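Local coordinates for exported gluconolactonase (Xanthomonas campestris pv. campestris, PDB 3DR2), which hydrolyses D-glucono-1,5-lactone to D-gluconate, using a calcium-binding six-bladed beta-propeller that pairs into a dimer, at residues Gly90-Val93 with Leu99-Cys102; Pro50-Trp53 with Thr58-Trp61; Phe151-Pro156 with Cys160-Glu165. All blocks are in the same frame, centred on the assembly; numbering follows the deposited sequence.

Contacts 1 and 2 are beta hairpins in consecutive blades of the six-bladed propeller; contact 3 is a loop far out on a later blade. The centres of contacts 1 and 2 lie about 9 Å apart, and the two touch: Val-93 CG2 is 3.4 Å from Trp-52 O. The side chains of Ala-92 and Ala-51 each come about 6 Å from a bound calcium ion. Separately, Glu-48, Asn-134, Asn-191 and Asp-242 form a calcium site that is, in this family, probably the catalytic one. Contact 3, centred about 21 Å from contact 1 and 27 Å from contact 2, touches neither; its Cys-160, about 4 Å from a calcium ion, is disulfide-bonded to Cys-5 of the second subunit.

Contact 1 of 3, residues Gly90-Val93 with Leu99-Cys102; sequences GNAV and LVHC
Asn-91 and His-101 face each other across an antiparallel beta hairpin, the first two strands of one blade of the six-bladed propeller. Ala-92 and Val-100 form a hydrogen-bonded pair, with Val-100 N giving a nearly straight bond (174°) to Ala-92 O at 2.9 Å and Ala-92 N returning a longer one of 3.1 Å to Val-100 O. Farther along, Cys-102 N donates to Gly-90 O at 2.9 Å. In the non-hydrogen-bonded positions CA-H groups lean on carbonyls, as where Asn-91 CA lies 3.4 Å from Val-100 O.

The polar side chains add a bond of their own. His-101 ND1 donates to Asn-91 OD1 over 2.7 Å; the oxygen sits in the ring plane and the nitrogen in the amide's carbonyl plane, although the two planes stand 88° apart. Ser-112 OG holds His-101 NE2, so both ring nitrogens are tied and the ring's rotation is fixed. Asn-91 ND2 reaches the preceding blade, bonding to Ser-62 OG and Gly-49 O, so this buried amide is held at both ends. Gly-90 meanwhile shares a backbone hydrogen bond with Asn-134, a calcium ligand.

Apolar contacts lie on both faces. On the face of Asn-91 and His-101, Val-93 CG2 meets Leu-99 CD2 at 3.8 Å, and both residues rest on Trp-53 of the neighbouring blade. The other face carries Ala-92 and Val-100, which pack on Leu-136 of the following blade. Here, with CG1 of Val-100 at chi1 -70°, CG2 is left between the backbone N and the carbonyl carbon, which pushes that methyl toward the partner strand, where it sits a tight 3.5 Å from Ala-92 CB.

Contact 2 of 3, residues Pro50-Trp53 with Thr58-Trp61; sequences PAWW and TLVW
Ala-51 with Val-60 and Trp-53 with Thr-58 are the hydrogen-bonded pairs of two antiparallel strands whose axes approach to 4.5 Å and run 150° apart. Ala-51 N meets Val-60 O at 2.7 Å, and Val-60 N answers to Ala-51 O at 2.8 Å. Trp-53 N donates to Thr-58 O at 2.9 Å, while Thr-58 N gives a longer bond back to Trp-53 O. This is a beta hairpin of a propeller blade, in which strand 47-53 also carries the calcium ligand Glu-48. Trp-52, with CG anti to its backbone N (chi1 175°), lays one indole face over Thr-58 O, which stands 3.7 Å above the ring plane, offset toward the rim; NE1 bonds to Glu-54 OE1. On the same face of the sheet Leu-59 sends CD1 to Pro-50 CB at 4.0 Å, and both residues pack on Thr-283 of an adjacent blade. Trp-53 points to the opposite face of the sheet, where its CE3 lies 3.8 Å from Val-60 CG2 and its NE1 is held by Gln-97 O.

Contact 3 of 3, residues Phe151-Pro156 with Cys160-Glu165; sequences FGLRKP and CPADPE
The Arg-154 side chain crosses that of Pro-164 at about a right angle, its NH2 3.9 Å from Pro-164 CG. At the edge of the guanidinium, in its plane, sits a water that accepts from Arg-154 NE at 2.9 Å and donates to Ala-162 O at 2.9 Å, bridging the two segments. A chain extended from CG to NE carries the charged group out to Pro-164. Phe-151, at the start of its segment, meets the ring of His-189 and touches the calcium ligand Asn-134.

Both segments belong to the long loop between strands 144-147 and 169-174 of one propeller blade, and 151-153 forms a short 3-10 turn within it. The direct backbone link is a hydrogen bond from Ala-162 N to Leu-153 O, 3.2 Å long and bent to 132° at the carbonyl; Pro-161 CA-H makes a CA-H...O contact with the same oxygen. A second water accepts from Cys-160 N at 3.0 Å and also bonds to Gly-152 O.

Leu-153 contributes most of the apolar packing. Its two methyls divide the work: CD1 lies 3.8 Å from Pro-164 CB, whereas CD2 is turned to Ala-162 CB and Cys-160 O. Toward the other end, Pro-156 CG and Pro-161 CG meet at 3.9 Å with the prolines crossed at about a right angle. This end of the loop faces the dimer partner: Cys-160 SG forms a disulfide with Cys-5 of the second subunit, Pro-156 O accepts from Arg-68 NH1 of that subunit, and Pro-161 packs on its Arg-6. A calcium ion also lies about 4 Å from the side chain of Cys-160, which is not one of the residues of the Asn-134 site.

Contact 1 of 3, residues Gly90-Val93 with Leu99-Cys102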
loop_
_atom_site.group_PDB
_atom_site.type_symbol
_atom_site.label_atom_id
_atom_site.label_comp_id
_atom_site.label_asym_id
_atom_site.label_seq_id
_atom_site.Cartn_x
_atom_site.Cartn_y
_atom_site.Cartn_z
ATOM N N GLY A 90 -3.846 14.093 4.547
ATOM C CA GLY A 90 -4.916 14.773 5.250
ATOM C C GLY A 90 -6.122 15.131 4.390
ATOM O O GLY A 90 -5.990 15.378 3.191
ATOM N N ASN A 91 -7.303 15.127 5.011
ATOM C CA ASN A 91 -8.557 15.511 4.353
ATOM C C ASN A 91 -9.265 16.475 5.299
ATOM O O ASN A 91 -9.070 16.420 6.519
ATOM C CB ASN A 91 -9.501 14.321 4.138
ATOM C CG ASN A 91 -8.938 13.284 3.203
ATOM O OD1 ASN A 91 -8.832 13.500 1.995
ATOM N ND2 ASN A 91 -8.574 12.138 3.760
ATOM N N ALA A 92 -10.089 17.343 4.726
ATOM C CA ALA A 92 -10.871 18.308 5.487
ATOM C C ALA A 92 -12.060 18.688 4.617
ATOM O O ALA A 92 -12.101 18.349 3.434
ATOM C CB ALA A 92 -10.038 19.538 5.813
ATOM N N VAL A 93 -13.028 19.383 5.206
ATOM C CA VAL A 93 -14.222 19.798 4.480
ATOM C C VAL A 93 -14.381 21.302 4.617
ATOM O O VAL A 93 -14.383 21.822 5.728
ATOM C CB VAL A 93 -15.474 19.107 5.048
ATOM C CG1 VAL A 93 -16.700 19.478 4.212
ATOM C CG2 VAL A 93 -15.269 17.604 5.063
ATOM N N LEU A 99 -14.589 18.618 -0.421
ATOM C CA LEU A 99 -13.447 17.987 0.223
ATOM C C LEU A 99 -12.157 18.642 -0.244
ATOM O O LEU A 99 -11.979 18.884 -1.437
ATOM C CB LEU A 99 -13.381 16.495 -0.123
ATOM C CG LEU A 99 -14.567 15.602 0.232
ATOM C CD1 LEU A 99 -14.212 14.158 -0.085
ATOM C CD2 LEU A 99 -14.913 15.759 1.709
ATOM N N VAL A 100 -11.269 18.942 0.701
ATOM C CA VAL A 100 -9.966 19.510 0.379
ATOM C C VAL A 100 -8.958 18.463 0.842
ATOM O O VAL A 100 -9.202 17.762 1.827
ATOM C CB VAL A 100 -9.728 20.863 1.085
ATOM C CG1 VAL A 100 -10.635 21.929 0.462
ATOM C CG2 VAL A 100 -10.009 20.742 2.572
ATOM N N HIS A 101 -7.833 18.362 0.136
ATOM C CA HIS A 101 -6.836 17.333 0.433
ATOM C C HIS A 101 -5.379 17.772 0.442
ATOM O O HIS A 101 -5.001 18.729 -0.231
ATOM C CB HIS A 101 -6.928 16.214 -0.612
ATOM C CG HIS A 101 -8.325 15.851 -1.005
ATOM N ND1 HIS A 101 -9.109 14.990 -0.266
ATOM C CD2 HIS A 101 -9.080 16.231 -2.065
ATOM C CE1 HIS A 101 -10.284 14.854 -0.854
ATOM N NE2 HIS A 101 -10.293 15.596 -1.948
ATOM N N CYS A 102 -4.573 17.023 1.194
ATOM C CA CYS A 102 -3.128 17.209 1.254
ATOM C C CYS A 102 -2.611 16.032 0.443
ATOM O O CYS A 102 -2.938 14.883 0.753
ATOM C CB CYS A 102 -2.603 17.067 2.678
ATOM S SG CYS A 102 -2.841 18.509 3.704
#

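Contact 2 of 3, residues Pro50-Trp53 with Thr58-Trp61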
loop_
_atom_site.group_PDB
_atom_site.type_symbol
_atom_site.label_atom_id
_atom_site.label_comp_id
_atom_site.label_asym_id
_atom_site.label_seq_id
_atom_site.Cartn_x
_atom_site.Cartn_y
_atom_site.Cartn_z
ATOM N N PRO A 50 -8.854 11.603 8.776
ATOM C CA PRO A 50 -10.311 11.455 8.860
ATOM C C PRO A 50 -11.006 12.815 8.920
ATOM O O PRO A 50 -10.569 13.717 9.634
ATOM C CB PRO A 50 -10.497 10.665 10.146
ATOM C CG PRO A 50 -9.380 11.206 11.017
ATOM C CD PRO A 50 -8.206 11.249 10.053
ATOM N N ALA A 51 -12.094 12.953 8.172
ATOM C CA ALA A 51 -12.849 14.194 8.143
ATOM C C ALA A 51 -14.326 13.874 7.960
ATOM O O ALA A 51 -14.704 13.122 7.059
ATOM C CB ALA A 51 -12.363 15.074 7.001
ATOM N N TRP A 52 -15.162 14.447 8.819
ATOM C CA TRP A 52 -16.596 14.216 8.732
ATOM C C TRP A 52 -17.194 15.109 7.652
ATOM O O TRP A 52 -17.010 16.325 7.665
ATOM C CB TRP A 52 -17.266 14.499 10.078
ATOM C CG TRP A 52 -18.760 14.389 10.011
ATOM C CD1 TRP A 52 -19.657 15.418 9.991
ATOM C CD2 TRP A 52 -19.529 13.184 9.903
ATOM N NE1 TRP A 52 -20.935 14.930 9.876
ATOM C CE2 TRP A 52 -20.885 13.562 9.819
ATOM C CE3 TRP A 52 -19.201 11.823 9.866
ATOM C CZ2 TRP A 52 -21.922 12.624 9.700
ATOM C CZ3 TRP A 52 -20.230 10.888 9.746
ATOM C CH2 TRP A 52 -21.575 11.298 9.665
ATOM N N TRP A 53 -17.915 14.485 6.727
ATOM C CA TRP A 53 -18.542 15.169 5.602
ATOM C C TRP A 53 -20.054 15.171 5.820
ATOM O O TRP A 53 -20.748 14.235 5.423
ATOM C CB TRP A 53 -18.185 14.413 4.320
ATOM C CG TRP A 53 -18.466 15.133 3.045
ATOM C CD1 TRP A 53 -18.802 16.449 2.890
ATOM C CD2 TRP A 53 -18.377 14.582 1.725
ATOM N NE1 TRP A 53 -18.924 16.750 1.553
ATOM C CE2 TRP A 53 -18.667 15.622 0.817
ATOM C CE3 TRP A 53 -18.078 13.308 1.221
ATOM C CZ2 TRP A 53 -18.667 15.429 -0.570
ATOM C CZ3 TRP A 53 -18.078 13.116 -0.158
ATOM C CH2 TRP A 53 -18.371 14.174 -1.035
ATOM N N THR A 58 -20.898 11.057 5.729
ATOM C CA THR A 58 -19.834 10.090 5.514
ATOM C C THR A 58 -18.532 10.496 6.200
ATOM O O THR A 58 -18.184 11.675 6.223
ATOM C CB THR A 58 -19.547 9.960 4.001
ATOM O OG1 THR A 58 -20.724 9.497 3.325
ATOM C CG2 THR A 58 -18.390 9.002 3.743
ATOM N N LEU A 59 -17.823 9.521 6.764
ATOM C CA LEU A 59 -16.526 9.794 7.381
ATOM C C LEU A 59 -15.512 9.514 6.271
ATOM O O LEU A 59 -15.360 8.373 5.829
ATOM C CB LEU A 59 -16.258 8.864 8.570
ATOM C CG LEU A 59 -15.008 9.146 9.425
ATOM C CD1 LEU A 59 -13.721 8.829 8.657
ATOM C CD2 LEU A 59 -15.017 10.610 9.864
ATOM N N VAL A 60 -14.843 10.564 5.816
ATOM C CA VAL A 60 -13.846 10.472 4.754
ATOM C C VAL A 60 -12.444 10.313 5.344
ATOM O O VAL A 60 -12.087 11.028 6.270
ATOM C CB VAL A 60 -13.854 11.766 3.911
ATOM C CG1 VAL A 60 -12.780 11.694 2.841
ATOM C CG2 VAL A 60 -15.232 11.989 3.295
ATOM N N TRP A 61 -11.650 9.381 4.834
ATOM C CA TRP A 61 -10.289 9.247 5.339
ATOM C C TRP A 61 -9.412 8.636 4.257
ATOM O O TRP A 61 -9.922 8.103 3.274
ATOM C CB TRP A 61 -10.264 8.443 6.649
ATOM C CG TRP A 61 -10.134 6.963 6.547
ATOM C CD1 TRP A 61 -9.008 6.232 6.763
ATOM C CD2 TRP A 61 -11.181 6.020 6.279
ATOM N NE1 TRP A 61 -9.283 4.890 6.657
ATOM C CE2 TRP A 61 -10.612 4.731 6.359
ATOM C CE3 TRP A 61 -12.546 6.140 5.985
ATOM C CZ2 TRP A 61 -11.358 3.565 6.153
ATOM C CZ3 TRP A 61 -13.288 4.980 5.780
ATOM C CH2 TRP A 61 -12.690 3.709 5.865
#

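Contact 3 of 3, residues Phe151-Pro156 with Cys160-Glu165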
loop_
_atom_site.group_PDB
_atom_site.type_symbol
_atom_site.label_atom_id
_atom_site.label_comp_id
_atom_site.label_asym_id
_atom_site.label_seq_id
_atom_site.Cartn_x
_atom_site.Cartn_y
_atom_site.Cartn_z
ATOM N N PHE A 151 7.908 14.468 4.989
ATOM C CA PHE A 151 7.675 13.025 5.033
ATOM C C PHE A 151 7.430 12.402 3.661
ATOM O O PHE A 151 7.942 11.318 3.366
ATOM C CB PHE A 151 6.506 12.710 5.970
ATOM C CG PHE A 151 6.813 12.958 7.421
ATOM C CD1 PHE A 151 7.833 12.255 8.058
ATOM C CD2 PHE A 151 6.091 13.897 8.151
ATOM C CE1 PHE A 151 8.128 12.489 9.400
ATOM C CE2 PHE A 151 6.380 14.136 9.492
ATOM C CZ PHE A 151 7.401 13.431 10.117
ATOM N N GLY A 152 6.661 13.089 2.823
ATOM C CA GLY A 152 6.365 12.580 1.494
ATOM C C GLY A 152 7.540 12.567 0.526
ATOM O O GLY A 152 7.426 12.050 -0.583
ATOM N N LEU A 153 8.670 13.130 0.946
ATOM C CA LEU A 153 9.858 13.185 0.096
ATOM C C LEU A 153 10.950 12.203 0.507
ATOM O O LEU A 153 11.995 12.130 -0.144
ATOM C CB LEU A 153 10.463 14.590 0.125
ATOM C CG LEU A 153 9.584 15.751 -0.323
ATOM C CD1 LEU A 153 10.347 17.066 -0.146
ATOM C CD2 LEU A 153 9.187 15.547 -1.772
ATOM N N ARG A 154 10.715 11.443 1.570
ATOM C CA ARG A 154 11.738 10.529 2.050
ATOM C C ARG A 154 11.250 9.122 2.376
ATOM O O ARG A 154 11.817 8.441 3.231
ATOM C CB ARG A 154 12.423 11.167 3.263
ATOM C CG ARG A 154 13.175 12.459 2.893
ATOM C CD ARG A 154 13.402 13.402 4.076
ATOM N NE ARG A 154 14.130 14.608 3.667
ATOM C CZ ARG A 154 14.335 15.670 4.444
ATOM N NH1 ARG A 154 13.868 15.692 5.685
ATOM N NH2 ARG A 154 15.012 16.716 3.983
ATOM N N LYS A 155 10.198 8.694 1.688
ATOM C CA LYS A 155 9.631 7.364 1.882
ATOM C C LYS A 155 8.868 6.989 0.617
ATOM O O LYS A 155 7.792 7.525 0.343
ATOM C CB LYS A 155 8.692 7.346 3.093
ATOM C CG LYS A 155 8.166 5.956 3.438
ATOM C CD LYS A 155 7.507 5.914 4.816
ATOM C CE LYS A 155 8.531 6.082 5.937
ATOM N NZ LYS A 155 7.899 6.028 7.288
ATOM N N PRO A 156 9.430 6.068 -0.182
ATOM C CA PRO A 156 8.841 5.594 -1.437
ATOM C C PRO A 156 7.392 5.136 -1.320
ATOM O O PRO A 156 6.585 5.368 -2.219
ATOM C CB PRO A 156 9.771 4.452 -1.843
ATOM C CG PRO A 156 11.083 4.896 -1.321
ATOM C CD PRO A 156 10.734 5.425 0.053
ATOM N N CYS A 160 7.031 10.331 -3.826
ATOM C CA CYS A 160 8.187 10.149 -4.688
ATOM C C CYS A 160 9.363 10.874 -4.054
ATOM O O CYS A 160 9.315 12.087 -3.830
ATOM C CB CYS A 160 7.957 10.684 -6.106
ATOM S SG CYS A 160 9.488 10.407 -7.061
ATOM N N PRO A 161 10.433 10.132 -3.743
ATOM C CA PRO A 161 11.628 10.707 -3.125
ATOM C C PRO A 161 12.160 11.893 -3.910
ATOM O O PRO A 161 12.067 11.932 -5.137
ATOM C CB PRO A 161 12.606 9.540 -3.117
ATOM C CG PRO A 161 11.697 8.351 -2.988
ATOM C CD PRO A 161 10.596 8.682 -3.951
ATOM N N ALA A 162 12.709 12.862 -3.191
ATOM C CA ALA A 162 13.274 14.054 -3.814
ATOM C C ALA A 162 13.853 14.969 -2.753
ATOM O O ALA A 162 13.485 14.891 -1.578
ATOM C CB ALA A 162 12.201 14.800 -4.605
ATOM N N ASP A 163 14.783 15.823 -3.171
ATOM C CA ASP A 163 15.378 16.789 -2.265
ATOM C C ASP A 163 14.403 17.950 -2.250
ATOM O O ASP A 163 13.947 18.395 -3.304
ATOM C CB ASP A 163 16.741 17.263 -2.779
ATOM C CG ASP A 163 17.817 16.203 -2.642
ATOM O OD1 ASP A 163 18.051 15.736 -1.505
ATOM O OD2 ASP A 163 18.429 15.840 -3.669
ATOM N N PRO A 164 14.051 18.445 -1.058
ATOM C CA PRO A 164 13.115 19.564 -0.948
ATOM C C PRO A 164 13.639 20.822 -1.627
ATOM O O PRO A 164 14.849 21.027 -1.711
ATOM C CB PRO A 164 12.960 19.733 0.562
ATOM C CG PRO A 164 14.284 19.295 1.086
ATOM C CD PRO A 164 14.562 18.056 0.268
ATOM N N GLU A 165 12.724 21.649 -2.124
ATOM C CA GLU A 165 13.091 22.899 -2.786
ATOM C C GLU A 165 13.012 24.040 -1.778
ATOM O O GLU A 165 13.587 25.110 -1.986
ATOM C CB GLU A 165 12.148 23.183 -3.958
ATOM C CG GLU A 165 12.164 22.126 -5.046
ATOM C CD GLU A 165 11.341 22.521 -6.265
ATOM O OE1 GLU A 165 11.136 21.660 -7.143
ATOM O OE2 GLU A 165 10.905 23.689 -6.352
HETATM O O HOH W 1 6.322 13.143 -3.236
HETATM O O HOH W 2 14.926 14.567 0.891
#